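Local coordinates for UDP-N-acetylglucosamine--peptide N-acetylglucosaminyltransferase stabilizing protein GtfB (Streptococcus gordonii, PDB 5E9T) that partners the glycosyltransferase GtfA in a heterotetramer that attaches the first GlcNAc residue to the serine-rich repeat adhesin GspB and belongs to the accessory Sec system that exports it, at residues Ser206-Trp220 / Ser239-Leu251. Residues are numbered along the deposited sequence; the frame is centred on the assembly and turned at random.
Sequences SHSLTGRAGQDILFW and SQLRTQTIVIPDL
R242 reaches across into the loop 208-215 and lays its guanidinium side-on against the carboxylate of D216, at the beginning of two neighbouring parallel strands, 216-219 and 243-247. Helix 230-237 connects these strands in a beta-alpha-beta unit, part of the parallel sheet of a Rossmann-like domain. The two flat groups are 23° from coplanar. R242 NE meets D216 OD2 at 2.6 Å in a nearly straight bond, and R242 NH2 meets D216 OD1, which offers its syn lone pair. A bend at chi3 (45°) turns the guanidinium back toward the carboxylate after an extended start, while the CD of R242 rests on L209 and G214 O lies over one guanidinium face, displaced toward its rim. D216 OD1 also accepts the amide of I194, and R242 NH2 also donates to the carbonyl of L191; these second partners tie the buried ion pair to the first residue of strand 194-196 and the loop before it and should limit its rotation. The backbone follows suit, the amide of D216 bonding to R242 O at 2.8 Å.

Farther along, the strands run 26° from parallel, with T245 O and V247 O receiving the amides of L218 and W220, and L218 O receiving that of V247. On one face of the sheet, the CG2 branches of I217 and V247 touch at 3.6 Å, and I217 CG2 also lies beside T245. V247 CG1, anti to its own amide nitrogen, is carried to F219 CD2, while V247 CG2 lies over a face of that ring, offset toward the rim. I246 projects from the other face, packing against M232, I235 and L236 of the connecting helix, and its CG2 meets W220 CB at 4.1 Å.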
# COMPACT_ATOMS: atom_id res chain seq x y z
N SER B 206 -18.56 -45.65 2.88
CA SER B 206 -18.92 -47.06 2.79
C SER B 206 -18.28 -47.85 3.92
O SER B 206 -18.97 -48.60 4.61
CB SER B 206 -18.52 -47.65 1.44
OG SER B 206 -19.11 -48.93 1.30
N HIS B 207 -16.98 -47.66 4.14
CA HIS B 207 -16.28 -48.38 5.21
C HIS B 207 -16.95 -48.20 6.56
O HIS B 207 -16.86 -49.08 7.42
CB HIS B 207 -14.82 -47.93 5.28
CG HIS B 207 -14.14 -48.28 6.57
ND1 HIS B 207 -14.31 -47.54 7.72
CD2 HIS B 207 -13.29 -49.28 6.89
CE1 HIS B 207 -13.60 -48.07 8.70
NE2 HIS B 207 -12.97 -49.13 8.22
N SER B 208 -17.62 -47.07 6.78
CA SER B 208 -18.26 -46.76 8.05
C SER B 208 -19.73 -47.17 8.10
O SER B 208 -20.38 -46.96 9.14
CB SER B 208 -18.13 -45.26 8.35
OG SER B 208 -18.45 -44.48 7.21
N LEU B 209 -20.28 -47.70 7.01
CA LEU B 209 -21.66 -48.18 6.98
C LEU B 209 -21.78 -49.70 7.15
O LEU B 209 -22.87 -50.24 6.96
CB LEU B 209 -22.36 -47.73 5.70
CG LEU B 209 -23.31 -46.55 5.94
CD1 LEU B 209 -23.86 -46.01 4.64
CD2 LEU B 209 -24.43 -46.96 6.88
N THR B 210 -20.67 -50.39 7.46
CA THR B 210 -20.69 -51.86 7.54
C THR B 210 -21.85 -52.39 8.38
O THR B 210 -22.37 -53.47 8.09
CB THR B 210 -19.36 -52.37 8.11
OG1 THR B 210 -18.27 -51.82 7.36
CG2 THR B 210 -19.29 -53.90 8.04
N GLY B 211 -22.25 -51.66 9.42
CA GLY B 211 -23.38 -52.09 10.23
C GLY B 211 -24.63 -52.35 9.41
O GLY B 211 -25.37 -53.30 9.67
N ARG B 212 -24.89 -51.49 8.43
CA ARG B 212 -26.00 -51.69 7.51
C ARG B 212 -25.62 -52.66 6.39
O ARG B 212 -24.44 -52.79 6.04
CB ARG B 212 -26.45 -50.33 6.95
CG ARG B 212 -27.69 -50.38 6.08
CD ARG B 212 -27.31 -50.40 4.62
NE ARG B 212 -28.42 -50.80 3.77
CZ ARG B 212 -29.48 -50.04 3.54
NH1 ARG B 212 -30.45 -50.48 2.75
NH2 ARG B 212 -29.58 -48.85 4.11
N ALA B 213 -26.63 -53.33 5.83
CA ALA B 213 -26.42 -54.39 4.86
C ALA B 213 -26.59 -53.88 3.43
O ALA B 213 -27.58 -53.23 3.10
CB ALA B 213 -27.39 -55.55 5.11
N GLY B 214 -25.62 -54.21 2.60
CA GLY B 214 -25.59 -53.89 1.19
C GLY B 214 -24.17 -54.05 0.71
O GLY B 214 -23.24 -54.13 1.50
N GLN B 215 -24.00 -54.09 -0.61
CA GLN B 215 -22.63 -54.14 -1.09
C GLN B 215 -22.40 -53.14 -2.21
O GLN B 215 -23.26 -52.91 -3.06
CB GLN B 215 -22.20 -55.55 -1.55
CG GLN B 215 -22.78 -56.04 -2.84
CD GLN B 215 -23.91 -57.01 -2.60
OE1 GLN B 215 -24.75 -56.79 -1.73
NE2 GLN B 215 -23.93 -58.10 -3.35
N ASP B 216 -21.21 -52.56 -2.17
CA ASP B 216 -20.85 -51.39 -2.94
C ASP B 216 -19.66 -51.71 -3.82
O ASP B 216 -18.89 -52.64 -3.54
CB ASP B 216 -20.53 -50.23 -1.99
CG ASP B 216 -21.54 -50.09 -0.87
OD1 ASP B 216 -22.75 -50.18 -1.15
OD2 ASP B 216 -21.12 -49.88 0.29
N ILE B 217 -19.51 -50.95 -4.89
CA ILE B 217 -18.43 -51.16 -5.84
C ILE B 217 -17.59 -49.89 -5.90
O ILE B 217 -18.11 -48.78 -5.89
CB ILE B 217 -18.94 -51.53 -7.24
CG1 ILE B 217 -20.13 -52.47 -7.13
CG2 ILE B 217 -17.84 -52.16 -8.08
CD1 ILE B 217 -20.66 -52.82 -8.43
N LEU B 218 -16.27 -50.08 -5.97
CA LEU B 218 -15.33 -48.99 -6.17
C LEU B 218 -14.76 -49.10 -7.57
O LEU B 218 -14.14 -50.12 -7.91
CB LEU B 218 -14.22 -49.01 -5.13
CG LEU B 218 -12.94 -48.32 -5.58
CD1 LEU B 218 -13.13 -46.80 -5.73
CD2 LEU B 218 -11.81 -48.63 -4.61
N PHE B 219 -14.95 -48.06 -8.37
CA PHE B 219 -14.32 -47.98 -9.68
C PHE B 219 -13.03 -47.21 -9.49
O PHE B 219 -13.05 -45.99 -9.28
CB PHE B 219 -15.22 -47.28 -10.69
CG PHE B 219 -16.56 -47.92 -10.86
CD1 PHE B 219 -17.49 -47.89 -9.84
CD2 PHE B 219 -16.90 -48.54 -12.05
CE1 PHE B 219 -18.72 -48.47 -9.99
CE2 PHE B 219 -18.13 -49.12 -12.21
CZ PHE B 219 -19.05 -49.09 -11.17
N TRP B 220 -11.90 -47.90 -9.57
CA TRP B 220 -10.62 -47.30 -9.26
C TRP B 220 -10.02 -46.75 -10.54
O TRP B 220 -9.68 -47.50 -11.46
CB TRP B 220 -9.68 -48.31 -8.61
CG TRP B 220 -8.31 -47.77 -8.54
CD1 TRP B 220 -7.30 -48.01 -9.41
CD2 TRP B 220 -7.81 -46.84 -7.57
NE1 TRP B 220 -6.19 -47.30 -9.04
CE2 TRP B 220 -6.47 -46.59 -7.91
CE3 TRP B 220 -8.35 -46.22 -6.45
CZ2 TRP B 220 -5.66 -45.73 -7.17
CZ3 TRP B 220 -7.55 -45.36 -5.71
CH2 TRP B 220 -6.21 -45.13 -6.08
N SER B 239 -13.00 -59.06 5.01
CA SER B 239 -14.08 -59.71 4.30
C SER B 239 -15.48 -59.17 4.62
O SER B 239 -16.43 -59.54 3.93
CB SER B 239 -14.07 -61.22 4.59
OG SER B 239 -14.88 -61.51 5.71
N GLN B 240 -15.62 -58.30 5.62
CA GLN B 240 -16.93 -57.85 6.05
C GLN B 240 -17.37 -56.52 5.44
O GLN B 240 -18.54 -56.15 5.60
CB GLN B 240 -16.98 -57.73 7.58
CG GLN B 240 -17.21 -59.03 8.33
CD GLN B 240 -16.46 -59.08 9.63
OE1 GLN B 240 -16.78 -58.33 10.55
NE2 GLN B 240 -15.47 -59.95 9.71
N LEU B 241 -16.48 -55.79 4.78
CA LEU B 241 -16.80 -54.43 4.37
C LEU B 241 -17.86 -54.43 3.27
O LEU B 241 -17.99 -55.38 2.50
CB LEU B 241 -15.55 -53.70 3.90
CG LEU B 241 -14.49 -53.44 4.97
CD1 LEU B 241 -13.24 -52.83 4.36
CD2 LEU B 241 -15.04 -52.54 6.07
N ARG B 242 -18.63 -53.34 3.21
CA ARG B 242 -19.71 -53.26 2.24
C ARG B 242 -19.20 -53.38 0.81
O ARG B 242 -19.89 -53.92 -0.06
CB ARG B 242 -20.50 -51.96 2.41
CG ARG B 242 -21.44 -51.97 3.60
CD ARG B 242 -22.23 -50.68 3.64
NE ARG B 242 -22.74 -50.32 2.32
CZ ARG B 242 -24.03 -50.11 2.05
NH1 ARG B 242 -24.93 -50.20 3.02
NH2 ARG B 242 -24.41 -49.79 0.82
N THR B 243 -17.99 -52.91 0.54
CA THR B 243 -17.40 -52.97 -0.79
C THR B 243 -16.40 -54.12 -0.82
O THR B 243 -15.39 -54.08 -0.11
CB THR B 243 -16.75 -51.64 -1.15
OG1 THR B 243 -15.45 -51.56 -0.57
CG2 THR B 243 -17.59 -50.54 -0.61
N GLN B 244 -16.75 -55.19 -1.54
CA GLN B 244 -15.84 -56.28 -1.86
C GLN B 244 -15.34 -56.27 -3.31
O GLN B 244 -14.69 -57.24 -3.74
CB GLN B 244 -16.48 -57.62 -1.51
CG GLN B 244 -16.46 -57.88 -0.01
CD GLN B 244 -15.16 -58.50 0.46
OE1 GLN B 244 -14.60 -59.36 -0.21
NE2 GLN B 244 -14.65 -58.03 1.60
N THR B 245 -15.67 -55.24 -4.10
CA THR B 245 -15.45 -55.26 -5.54
C THR B 245 -14.64 -54.06 -5.98
O THR B 245 -14.98 -52.92 -5.65
CB THR B 245 -16.80 -55.27 -6.27
OG1 THR B 245 -17.69 -56.18 -5.61
CG2 THR B 245 -16.61 -55.70 -7.71
N ILE B 246 -13.57 -54.30 -6.74
CA ILE B 246 -12.75 -53.21 -7.28
C ILE B 246 -12.74 -53.33 -8.79
O ILE B 246 -12.04 -54.17 -9.37
CB ILE B 246 -11.32 -53.24 -6.71
CG1 ILE B 246 -11.38 -53.41 -5.20
CG2 ILE B 246 -10.59 -51.95 -7.05
CD1 ILE B 246 -10.04 -53.63 -4.56
N VAL B 247 -13.45 -52.42 -9.45
CA VAL B 247 -13.51 -52.30 -10.90
C VAL B 247 -12.35 -51.43 -11.34
O VAL B 247 -12.08 -50.40 -10.73
CB VAL B 247 -14.85 -51.70 -11.35
CG1 VAL B 247 -14.76 -51.21 -12.79
CG2 VAL B 247 -15.99 -52.71 -11.15
N ILE B 248 -11.64 -51.85 -12.38
CA ILE B 248 -10.51 -51.05 -12.87
C ILE B 248 -10.60 -50.88 -14.38
O ILE B 248 -10.05 -51.70 -15.15
CB ILE B 248 -9.17 -51.68 -12.46
CG1 ILE B 248 -9.12 -51.82 -10.93
CG2 ILE B 248 -8.02 -50.80 -12.91
CD1 ILE B 248 -7.82 -52.38 -10.40
N PRO B 249 -11.27 -49.82 -14.86
CA PRO B 249 -11.44 -49.65 -16.31
C PRO B 249 -10.14 -49.63 -17.11
O PRO B 249 -10.11 -50.18 -18.21
CB PRO B 249 -12.19 -48.32 -16.40
CG PRO B 249 -13.01 -48.29 -15.15
CD PRO B 249 -12.12 -48.90 -14.09
N ASP B 250 -9.07 -49.03 -16.60
CA ASP B 250 -7.82 -49.05 -17.35
C ASP B 250 -7.16 -50.42 -17.21
O ASP B 250 -6.83 -50.85 -16.09
CB ASP B 250 -6.87 -47.94 -16.93
CG ASP B 250 -5.67 -47.82 -17.86
OD1 ASP B 250 -5.79 -48.25 -19.03
OD2 ASP B 250 -4.62 -47.30 -17.44
N LEU B 251 -6.95 -51.09 -18.36
CA LEU B 251 -6.33 -52.42 -18.41
C LEU B 251 -4.94 -52.41 -17.85
O LEU B 251 -4.58 -53.24 -17.01
CB LEU B 251 -6.22 -52.94 -19.86
CG LEU B 251 -7.55 -53.53 -20.36
CD1 LEU B 251 -7.42 -54.63 -21.49
CD2 LEU B 251 -8.06 -54.05 -19.17